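Local coordinates for outer membrane protein Omp121 (Bacteroides thetaiotaomicron, PDB 5FQ8) that probably works as a TonB-dependent transporter that takes nutrients up across the bacterial outer membrane, at residues H301-S309 with K387-L395; V731-T742 with Y754-K765. One frame throughout, in Å; residues are numbered along the deposited sequence.

Contact 1: residues H301-S309 with K387-L395; sequences HKAGALTFS and KFQLDYEFL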
loop_
_atom_site.group_PDB
_atom_site.type_symbol
_atom_site.label_atom_id
_atom_site.label_comp_id
_atom_site.label_asym_id
_atom_site.label_seq_id
_atom_site.Cartn_x
_atom_site.Cartn_y
_atom_site.Cartn_z
ATOM N N HIS B 301 0.122 -5.229 -48.794
ATOM C CA HIS B 301 0.505 -4.664 -50.078
ATOM C C HIS B 301 1.478 -5.619 -50.733
ATOM O O HIS B 301 2.398 -6.107 -50.078
ATOM C CB HIS B 301 1.138 -3.279 -49.931
ATOM C CG HIS B 301 1.374 -2.572 -51.232
ATOM N ND1 HIS B 301 0.524 -1.599 -51.715
ATOM C CD2 HIS B 301 2.371 -2.683 -52.142
ATOM C CE1 HIS B 301 0.985 -1.147 -52.867
ATOM N NE2 HIS B 301 2.105 -1.786 -53.149
ATOM N N LYS B 302 1.269 -5.892 -52.014
ATOM C CA LYS B 302 2.116 -6.800 -52.768
ATOM C C LYS B 302 2.845 -6.005 -53.835
ATOM O O LYS B 302 2.247 -5.158 -54.500
ATOM C CB LYS B 302 1.298 -7.931 -53.393
ATOM C CG LYS B 302 2.138 -9.049 -53.981
ATOM C CD LYS B 302 1.305 -10.280 -54.293
ATOM C CE LYS B 302 2.181 -11.438 -54.758
ATOM N NZ LYS B 302 1.443 -12.727 -54.927
ATOM N N ALA B 303 4.140 -6.240 -53.954
ATOM C CA ALA B 303 4.969 -5.570 -54.945
ATOM C C ALA B 303 5.926 -6.639 -55.451
ATOM O O ALA B 303 7.014 -6.827 -54.913
ATOM C CB ALA B 303 5.689 -4.375 -54.357
ATOM N N GLY B 304 5.507 -7.355 -56.476
ATOM C CA GLY B 304 6.371 -8.362 -57.035
ATOM C C GLY B 304 6.248 -9.652 -56.269
ATOM O O GLY B 304 5.139 -10.070 -55.928
ATOM N N ALA B 305 7.378 -10.288 -55.988
ATOM C CA ALA B 305 7.365 -11.479 -55.160
ATOM C C ALA B 305 7.196 -11.158 -53.685
ATOM O O ALA B 305 6.894 -12.060 -52.905
ATOM C CB ALA B 305 8.643 -12.275 -55.371
ATOM N N LEU B 306 7.376 -9.905 -53.286
ATOM C CA LEU B 306 7.343 -9.534 -51.884
ATOM C C LEU B 306 5.942 -9.137 -51.470
ATOM O O LEU B 306 5.236 -8.454 -52.205
ATOM C CB LEU B 306 8.300 -8.380 -51.599
ATOM C CG LEU B 306 8.468 -8.001 -50.126
ATOM C CD1 LEU B 306 9.917 -8.098 -49.773
ATOM C CD2 LEU B 306 7.949 -6.608 -49.832
ATOM N N THR B 307 5.550 -9.563 -50.277
ATOM C CA THR B 307 4.299 -9.140 -49.668
ATOM C C THR B 307 4.578 -8.753 -48.228
ATOM O O THR B 307 5.125 -9.552 -47.465
ATOM C CB THR B 307 3.247 -10.244 -49.732
ATOM O OG1 THR B 307 3.320 -10.880 -51.006
ATOM C CG2 THR B 307 1.878 -9.659 -49.552
ATOM N N PHE B 308 4.226 -7.527 -47.865
ATOM C CA PHE B 308 4.343 -7.067 -46.493
ATOM C C PHE B 308 2.961 -6.663 -46.007
ATOM O O PHE B 308 2.276 -5.863 -46.646
ATOM C CB PHE B 308 5.356 -5.924 -46.365
ATOM C CG PHE B 308 4.973 -4.669 -47.080
ATOM C CD1 PHE B 308 5.344 -4.466 -48.398
ATOM C CD2 PHE B 308 4.272 -3.677 -46.424
ATOM C CE1 PHE B 308 5.001 -3.307 -49.049
ATOM C CE2 PHE B 308 3.921 -2.524 -47.057
ATOM C CZ PHE B 308 4.288 -2.329 -48.381
ATOM N N SER B 309 2.541 -7.241 -44.897
ATOM C CA SER B 309 1.253 -6.932 -44.314
ATOM C C SER B 309 1.438 -6.622 -42.841
ATOM O O SER B 309 2.471 -6.927 -42.245
ATOM C CB SER B 309 0.288 -8.085 -44.484
ATOM O OG SER B 309 0.854 -9.260 -43.944
ATOM N N LYS B 387 0.727 -7.606 -35.470
ATOM C CA LYS B 387 1.728 -8.437 -36.120
ATOM C C LYS B 387 2.284 -7.739 -37.347
ATOM O O LYS B 387 1.703 -6.788 -37.859
ATOM C CB LYS B 387 1.153 -9.796 -36.507
ATOM C CG LYS B 387 0.360 -9.790 -37.770
ATOM C CD LYS B 387 0.630 -11.046 -38.554
ATOM C CE LYS B 387 0.107 -10.946 -39.970
ATOM N NZ LYS B 387 0.193 -12.240 -40.695
ATOM N N PHE B 388 3.442 -8.220 -37.785
ATOM C CA PHE B 388 4.059 -7.855 -39.049
ATOM C C PHE B 388 4.466 -9.135 -39.751
ATOM O O PHE B 388 5.099 -10.002 -39.153
ATOM C CB PHE B 388 5.282 -6.953 -38.871
ATOM C CG PHE B 388 6.077 -6.746 -40.143
ATOM C CD1 PHE B 388 5.722 -5.757 -41.038
ATOM C CD2 PHE B 388 7.172 -7.534 -40.438
ATOM C CE1 PHE B 388 6.433 -5.560 -42.192
ATOM C CE2 PHE B 388 7.881 -7.346 -41.604
ATOM C CZ PHE B 388 7.513 -6.355 -42.479
ATOM N N GLN B 389 4.123 -9.250 -41.019
ATOM C CA GLN B 389 4.487 -10.421 -41.789
ATOM C C GLN B 389 5.113 -9.981 -43.093
ATOM O O GLN B 389 4.608 -9.067 -43.744
ATOM C CB GLN B 389 3.281 -11.306 -42.059
ATOM C CG GLN B 389 3.658 -12.621 -42.640
ATOM C CD GLN B 389 2.480 -13.523 -42.766
ATOM O OE1 GLN B 389 1.955 -14.019 -41.774
ATOM N NE2 GLN B 389 2.031 -13.731 -43.992
ATOM N N LEU B 390 6.209 -10.634 -43.458
ATOM C CA LEU B 390 6.919 -10.412 -44.711
ATOM C C LEU B 390 6.941 -11.734 -45.454
ATOM O O LEU B 390 7.595 -12.680 -45.010
ATOM C CB LEU B 390 8.340 -9.918 -44.461
ATOM C CG LEU B 390 9.171 -9.611 -45.688
ATOM C CD1 LEU B 390 8.469 -8.510 -46.392
ATOM C CD2 LEU B 390 10.552 -9.181 -45.301
ATOM N N ASP B 391 6.225 -11.801 -46.569
ATOM C CA ASP B 391 6.237 -12.970 -47.433
ATOM C C ASP B 391 7.063 -12.669 -48.670
ATOM O O ASP B 391 6.944 -11.592 -49.249
ATOM C CB ASP B 391 4.825 -13.358 -47.857
ATOM C CG ASP B 391 4.028 -13.944 -46.736
ATOM O OD1 ASP B 391 4.316 -15.088 -46.334
ATOM O OD2 ASP B 391 3.098 -13.262 -46.272
ATOM N N TYR B 392 7.893 -13.618 -49.080
ATOM C CA TYR B 392 8.692 -13.434 -50.286
ATOM C C TYR B 392 8.828 -14.766 -51.004
ATOM O O TYR B 392 9.478 -15.680 -50.497
ATOM C CB TYR B 392 10.058 -12.859 -49.955
ATOM C CG TYR B 392 10.894 -12.561 -51.165
ATOM C CD1 TYR B 392 10.630 -11.452 -51.948
ATOM C CD2 TYR B 392 11.952 -13.383 -51.523
ATOM C CE1 TYR B 392 11.384 -11.177 -53.055
ATOM C CE2 TYR B 392 12.719 -13.111 -52.626
ATOM C CZ TYR B 392 12.426 -12.007 -53.387
ATOM O OH TYR B 392 13.167 -11.709 -54.498
ATOM N N GLU B 393 8.244 -14.861 -52.194
ATOM C CA GLU B 393 8.311 -16.072 -53.000
ATOM C C GLU B 393 9.531 -16.025 -53.910
ATOM O O GLU B 393 9.845 -14.985 -54.485
ATOM C CB GLU B 393 7.023 -16.224 -53.810
ATOM C CG GLU B 393 5.785 -16.331 -52.933
ATOM C CD GLU B 393 4.487 -16.217 -53.687
ATOM O OE1 GLU B 393 4.527 -16.077 -54.924
ATOM O OE2 GLU B 393 3.420 -16.264 -53.039
ATOM N N PHE B 394 10.237 -17.147 -54.016
ATOM C CA PHE B 394 11.449 -17.178 -54.823
ATOM C C PHE B 394 11.667 -18.566 -55.404
ATOM O O PHE B 394 11.320 -19.574 -54.789
ATOM C CB PHE B 394 12.676 -16.775 -54.013
ATOM C CG PHE B 394 12.991 -17.708 -52.881
ATOM C CD1 PHE B 394 12.318 -17.602 -51.674
ATOM C CD2 PHE B 394 13.967 -18.681 -53.018
ATOM C CE1 PHE B 394 12.600 -18.447 -50.638
ATOM C CE2 PHE B 394 14.256 -19.533 -51.981
ATOM C CZ PHE B 394 13.572 -19.412 -50.787
ATOM N N LEU B 395 12.263 -18.595 -56.596
ATOM C CA LEU B 395 12.626 -19.831 -57.298
ATOM C C LEU B 395 11.430 -20.766 -57.473
ATOM O O LEU B 395 11.480 -21.951 -57.138
ATOM C CB LEU B 395 13.775 -20.545 -56.591
ATOM C CG LEU B 395 15.043 -19.703 -56.511
ATOM C CD1 LEU B 395 16.078 -20.376 -55.642
ATOM C CD2 LEU B 395 15.587 -19.470 -57.899
HETATM O O HOH W 1 2.434 -10.203 -45.681
#
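T307 and D391 form the central hydrogen-bonded pair of an antiparallel joint between two barrel strands, whose short axes run 169° apart. T307 N donates to D391 O and D391 N to T307 O, both bonds spanning 2.7 Å. S309 and Q389 repeat the exchange, and E393 N closes the turn-proximal end on A305 O (3.2 Å). On the face with L306, F308, L390 and Y392, the CD1 tips of L306 and L390 touch obliquely at 3.7 Å, while L306 CB meets CD1 at the edge of the Y392 ring (3.9 Å), the two side chains crossing nearly at right angles. F308 CB rests on L390 CD1 at 4.0 Å.

The other face is polar. With chi1 of -170° swinging Q389 CG away from the backbone N and the chain extended, the amide spans two neighbours: NE2 donates to the syn side of D391 OD2 (2.6 Å), close to both flat planes, and OE1 takes K387 NZ from above its plane (2.7 Å). A water beside S309 OG may also donate to D391 OD2, which would link the strands on this side. A leucine in place of Q389 would probably break this polar link, leaving K387 NZ and D391 OD2 each one partner short, though D105 and T401 would still hold the two residues. Further out, R403 also binds Q389 OE1, T401 holds D391 OD1, and K387 reaches the backbone O of D105 in the plug region. The apolar face packs against a second copy of the protein, where F388 meets F261 of that subunit, and L390 lies near a bound lipid.

This is the split chemistry of a transmembrane barrel wall: apolar towards lipid and partner subunit, hydrogen-bonded and polar on the other face, where K387 reaches the plug.

Contact 2: residues V731-T742 with Y754-K765; sequences VISLPEELGGIT and YAITGMPVGVFK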
loop_
_atom_site.group_PDB
_atom_site.type_symbol
_atom_site.label_atom_id
_atom_site.label_comp_id
_atom_site.label_asym_id
_atom_site.label_seq_id
_atom_site.Cartn_x
_atom_site.Cartn_y
_atom_site.Cartn_z
ATOM N N VAL B 731 -7.559 -39.525 -14.486
ATOM C CA VAL B 731 -6.213 -39.537 -13.940
ATOM C C VAL B 731 -5.773 -40.974 -13.841
ATOM O O VAL B 731 -6.526 -41.813 -13.352
ATOM C CB VAL B 731 -6.194 -38.858 -12.564
ATOM C CG1 VAL B 731 -4.773 -38.701 -12.064
ATOM C CG2 VAL B 731 -6.893 -37.532 -12.614
ATOM N N ILE B 732 -4.584 -41.293 -14.329
ATOM C CA ILE B 732 -4.138 -42.681 -14.328
ATOM C C ILE B 732 -3.285 -42.994 -13.111
ATOM O O ILE B 732 -3.498 -43.998 -12.437
ATOM C CB ILE B 732 -3.411 -43.025 -15.644
ATOM C CG1 ILE B 732 -4.441 -43.339 -16.723
ATOM C CG2 ILE B 732 -2.520 -44.220 -15.449
ATOM C CD1 ILE B 732 -3.859 -44.023 -17.929
ATOM N N SER B 733 -2.315 -42.145 -12.803
ATOM C CA SER B 733 -1.557 -42.302 -11.575
ATOM C C SER B 733 -1.097 -40.939 -11.104
ATOM O O SER B 733 -0.845 -40.041 -11.904
ATOM C CB SER B 733 -0.355 -43.226 -11.757
ATOM O OG SER B 733 0.515 -42.724 -12.750
ATOM N N LEU B 734 -1.036 -40.784 -9.790
ATOM C CA LEU B 734 -0.368 -39.680 -9.150
ATOM C C LEU B 734 0.735 -40.262 -8.287
ATOM O O LEU B 734 0.477 -41.223 -7.552
ATOM C CB LEU B 734 -1.337 -38.868 -8.302
ATOM C CG LEU B 734 -2.277 -37.979 -9.106
ATOM C CD1 LEU B 734 -3.285 -37.371 -8.207
ATOM C CD2 LEU B 734 -1.499 -36.897 -9.810
ATOM N N PRO B 735 1.966 -39.743 -8.364
ATOM C CA PRO B 735 3.102 -40.363 -7.670
ATOM C C PRO B 735 2.804 -40.939 -6.295
ATOM O O PRO B 735 2.411 -40.222 -5.371
ATOM C CB PRO B 735 4.098 -39.208 -7.591
ATOM C CG PRO B 735 3.870 -38.488 -8.834
ATOM C CD PRO B 735 2.393 -38.565 -9.120
ATOM N N GLU B 736 2.999 -42.254 -6.181
ATOM C CA GLU B 736 2.557 -42.997 -5.008
ATOM C C GLU B 736 3.164 -42.437 -3.744
ATOM O O GLU B 736 2.488 -42.321 -2.718
ATOM C CB GLU B 736 2.942 -44.470 -5.140
ATOM C CG GLU B 736 2.086 -45.316 -6.069
ATOM C CD GLU B 736 2.634 -46.728 -6.233
ATOM O OE1 GLU B 736 3.784 -46.956 -5.802
ATOM O OE2 GLU B 736 1.929 -47.604 -6.784
ATOM N N GLU B 737 4.438 -42.059 -3.817
ATOM C CA GLU B 737 5.217 -41.733 -2.634
ATOM C C GLU B 737 4.602 -40.626 -1.813
ATOM O O GLU B 737 4.896 -40.530 -0.623
ATOM C CB GLU B 737 6.631 -41.362 -3.045
ATOM C CG GLU B 737 7.229 -42.364 -3.999
ATOM C CD GLU B 737 6.898 -42.047 -5.430
ATOM O OE1 GLU B 737 6.900 -40.849 -5.772
ATOM O OE2 GLU B 737 6.617 -42.983 -6.207
ATOM N N LEU B 738 3.738 -39.813 -2.399
ATOM C CA LEU B 738 3.100 -38.721 -1.684
ATOM C C LEU B 738 1.614 -38.944 -1.492
ATOM O O LEU B 738 0.897 -37.990 -1.186
ATOM C CB LEU B 738 3.319 -37.403 -2.417
ATOM C CG LEU B 738 4.598 -36.601 -2.257
ATOM C CD1 LEU B 738 5.799 -37.317 -2.815
ATOM C CD2 LEU B 738 4.407 -35.289 -2.964
ATOM N N GLY B 739 1.138 -40.176 -1.644
ATOM C CA GLY B 739 -0.281 -40.449 -1.643
ATOM C C GLY B 739 -0.844 -40.424 -3.050
ATOM O O GLY B 739 -0.193 -40.017 -4.014
ATOM N N GLY B 740 -2.080 -40.871 -3.180
ATOM C CA GLY B 740 -2.634 -40.875 -4.515
ATOM C C GLY B 740 -3.690 -39.817 -4.709
ATOM O O GLY B 740 -4.608 -39.996 -5.508
ATOM N N ILE B 741 -3.562 -38.703 -3.997
ATOM C CA ILE B 741 -4.633 -37.728 -3.879
ATOM C C ILE B 741 -3.994 -36.359 -3.771
ATOM O O ILE B 741 -2.870 -36.232 -3.295
ATOM C CB ILE B 741 -5.523 -38.068 -2.663
ATOM C CG1 ILE B 741 -6.637 -37.061 -2.472
ATOM C CG2 ILE B 741 -4.701 -38.103 -1.425
ATOM C CD1 ILE B 741 -7.549 -37.416 -1.337
ATOM N N THR B 742 -4.689 -35.336 -4.262
ATOM C CA THR B 742 -4.176 -33.974 -4.201
ATOM C C THR B 742 -5.309 -32.995 -4.440
ATOM O O THR B 742 -6.112 -33.186 -5.334
ATOM C CB THR B 742 -3.047 -33.748 -5.207
ATOM O OG1 THR B 742 -2.483 -32.457 -5.000
ATOM C CG2 THR B 742 -3.531 -33.842 -6.617
ATOM N N TYR B 754 -10.939 -33.088 -5.628
ATOM C CA TYR B 754 -9.611 -33.679 -5.612
ATOM C C TYR B 754 -9.201 -34.120 -7.001
ATOM O O TYR B 754 -9.940 -33.973 -7.963
ATOM C CB TYR B 754 -9.565 -34.863 -4.641
ATOM C CG TYR B 754 -9.696 -34.439 -3.206
ATOM C CD1 TYR B 754 -8.596 -33.960 -2.505
ATOM C CD2 TYR B 754 -10.923 -34.477 -2.558
ATOM C CE1 TYR B 754 -8.709 -33.546 -1.209
ATOM C CE2 TYR B 754 -11.039 -34.071 -1.252
ATOM C CZ TYR B 754 -9.928 -33.603 -0.585
ATOM O OH TYR B 754 -10.024 -33.192 0.720
ATOM N N ALA B 755 -7.987 -34.643 -7.089
ATOM C CA ALA B 755 -7.542 -35.476 -8.196
ATOM C C ALA B 755 -6.966 -36.734 -7.575
ATOM O O ALA B 755 -5.929 -36.680 -6.917
ATOM C CB ALA B 755 -6.513 -34.766 -9.064
ATOM N N ILE B 756 -7.643 -37.855 -7.764
ATOM C CA ILE B 756 -7.308 -39.113 -7.115
ATOM C C ILE B 756 -6.915 -40.120 -8.181
ATOM O O ILE B 756 -7.380 -40.047 -9.317
ATOM C CB ILE B 756 -8.502 -39.597 -6.285
ATOM C CG1 ILE B 756 -9.068 -38.432 -5.489
ATOM C CG2 ILE B 756 -8.089 -40.670 -5.349
ATOM C CD1 ILE B 756 -10.186 -38.825 -4.580
ATOM N N THR B 757 -6.072 -41.079 -7.805
ATOM C CA THR B 757 -5.300 -41.833 -8.787
ATOM C C THR B 757 -6.188 -42.532 -9.807
ATOM O O THR B 757 -6.108 -42.245 -11.001
ATOM C CB THR B 757 -4.377 -42.838 -8.096
ATOM O OG1 THR B 757 -3.249 -42.148 -7.562
ATOM C CG2 THR B 757 -3.863 -43.853 -9.078
ATOM N N GLY B 758 -7.028 -43.460 -9.379
ATOM C CA GLY B 758 -7.737 -44.215 -10.398
ATOM C C GLY B 758 -9.121 -43.695 -10.718
ATOM O O GLY B 758 -10.030 -44.478 -10.984
ATOM N N MET B 759 -9.300 -42.385 -10.689
ATOM C CA MET B 759 -10.602 -41.746 -10.737
ATOM C C MET B 759 -10.575 -40.569 -11.700
ATOM O O MET B 759 -9.501 -40.099 -12.087
ATOM C CB MET B 759 -11.009 -41.271 -9.334
ATOM C CG MET B 759 -10.790 -42.283 -8.238
ATOM S SD MET B 759 -11.902 -42.010 -6.874
ATOM C CE MET B 759 -13.463 -42.094 -7.707
ATOM N N PRO B 760 -11.734 -40.072 -12.111
ATOM C CA PRO B 760 -11.749 -38.952 -13.048
ATOM C C PRO B 760 -11.221 -37.690 -12.402
ATOM O O PRO B 760 -11.133 -37.573 -11.182
ATOM C CB PRO B 760 -13.233 -38.806 -13.406
ATOM C CG PRO B 760 -13.850 -40.063 -13.061
ATOM C CD PRO B 760 -13.093 -40.577 -11.875
ATOM N N VAL B 761 -10.866 -36.729 -13.249
ATOM C CA VAL B 761 -10.439 -35.436 -12.740
ATOM C C VAL B 761 -11.591 -34.775 -12.015
ATOM O O VAL B 761 -12.716 -34.732 -12.518
ATOM C CB VAL B 761 -9.934 -34.551 -13.879
ATOM C CG1 VAL B 761 -9.981 -33.137 -13.452
ATOM C CG2 VAL B 761 -8.532 -34.914 -14.232
ATOM N N GLY B 762 -11.323 -34.270 -10.821
ATOM C CA GLY B 762 -12.311 -33.487 -10.113
ATOM C C GLY B 762 -13.255 -34.276 -9.243
ATOM O O GLY B 762 -14.449 -34.001 -9.241
ATOM N N VAL B 763 -12.742 -35.237 -8.476
ATOM C CA VAL B 763 -13.584 -36.015 -7.580
ATOM C C VAL B 763 -13.959 -35.186 -6.367
ATOM O O VAL B 763 -13.125 -34.482 -5.798
ATOM C CB VAL B 763 -12.857 -37.295 -7.163
ATOM C CG1 VAL B 763 -13.684 -38.050 -6.160
ATOM C CG2 VAL B 763 -12.602 -38.141 -8.367
ATOM N N PHE B 764 -15.220 -35.267 -5.958
ATOM C CA PHE B 764 -15.704 -34.556 -4.781
ATOM C C PHE B 764 -15.798 -35.495 -3.594
ATOM O O PHE B 764 -16.226 -36.640 -3.735
ATOM C CB PHE B 764 -17.084 -33.961 -5.003
ATOM C CG PHE B 764 -17.081 -32.662 -5.710
ATOM C CD1 PHE B 764 -17.009 -31.486 -5.008
ATOM C CD2 PHE B 764 -17.186 -32.618 -7.077
ATOM C CE1 PHE B 764 -17.032 -30.292 -5.648
ATOM C CE2 PHE B 764 -17.225 -31.439 -7.724
ATOM C CZ PHE B 764 -17.143 -30.260 -7.008
ATOM N N LYS B 765 -15.407 -34.993 -2.424
ATOM C CA LYS B 765 -15.679 -35.620 -1.140
ATOM C C LYS B 765 -16.463 -34.644 -0.279
ATOM O O LYS B 765 -16.227 -33.444 -0.320
ATOM C CB LYS B 765 -14.397 -36.022 -0.438
ATOM C CG LYS B 765 -13.634 -37.133 -1.094
ATOM C CD LYS B 765 -12.440 -37.501 -0.275
ATOM C CE LYS B 765 -11.687 -38.660 -0.868
ATOM N NZ LYS B 765 -10.532 -39.038 -0.011
#
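V731, T757 and I741 give up the most surface here, each at a different point where the two segments meet. V731 wedges its isopropyl group into the turn at 756-761: CG2 meets V761 CG2 at 3.5 Å, the two valine side chains crossing at about a right angle, and CB lies 3.7 Å from I756 O. Its backbone N makes only a weak bond to M759 O.

T757 fills the middle. Its OG1 lies beside its own backbone N (chi1 -77°), a setting that lets the hydroxyl donate to G740 O (3.3 Å) while accepting a weak bond from L734 N (3.4 Å). The same torsion sends CG2 the other way, against S733 CA at 3.7 Å. T757 N adds a second, weak bond to G740 O, so one carbonyl receives both donors of the threonine. A CB at G740 would probably crowd T757 OG1, consistent with a glycine there.

I741 works at the far end. Both its torsions are trans (chi1 179°), and the extended chain lays CD1 over one face of the Y754 ring, 4.1 Å from the centroid and offset towards the rim, a CH-pi contact. The same methyl meets K765 NZ tip to tip at 3.6 Å. Beside it, A755 N donates to T742 O (3.0 Å), while the return bond from T742 N is weak.

The contact thus joins the first strands of an antiparallel sheet, 741-746, 752-756 and 763-766, to the end of barrel strand 716-731. I697 of strand 697-712 backs V731 and V761; F677 and L679 of strand 661-680 back T742; and the chain of another protein bonds to Y754 OH.

From the N terminus, the chain first passes the plug region, then enters the barrel. Contact 1 closes a 77-residue excursion from 310 to 386, bringing strands 306-320 and 376-394 side by side in the wall near the short turn at 303-306, probably on the periplasmic side as in related receptors. Later, contact 2 closes a far shorter excursion of 11 residues, running through the tip of the hairpin of strands 741-746 and 752-756, within the long insertion between barrel strands 716-731 and 802-812. The two loops follow in series, neither enclosing nor crossing the other. Their centres lie about 52 Å apart: contact 1 knits the wall itself, contact 2 fastens a small sheet to a barrel strand's end.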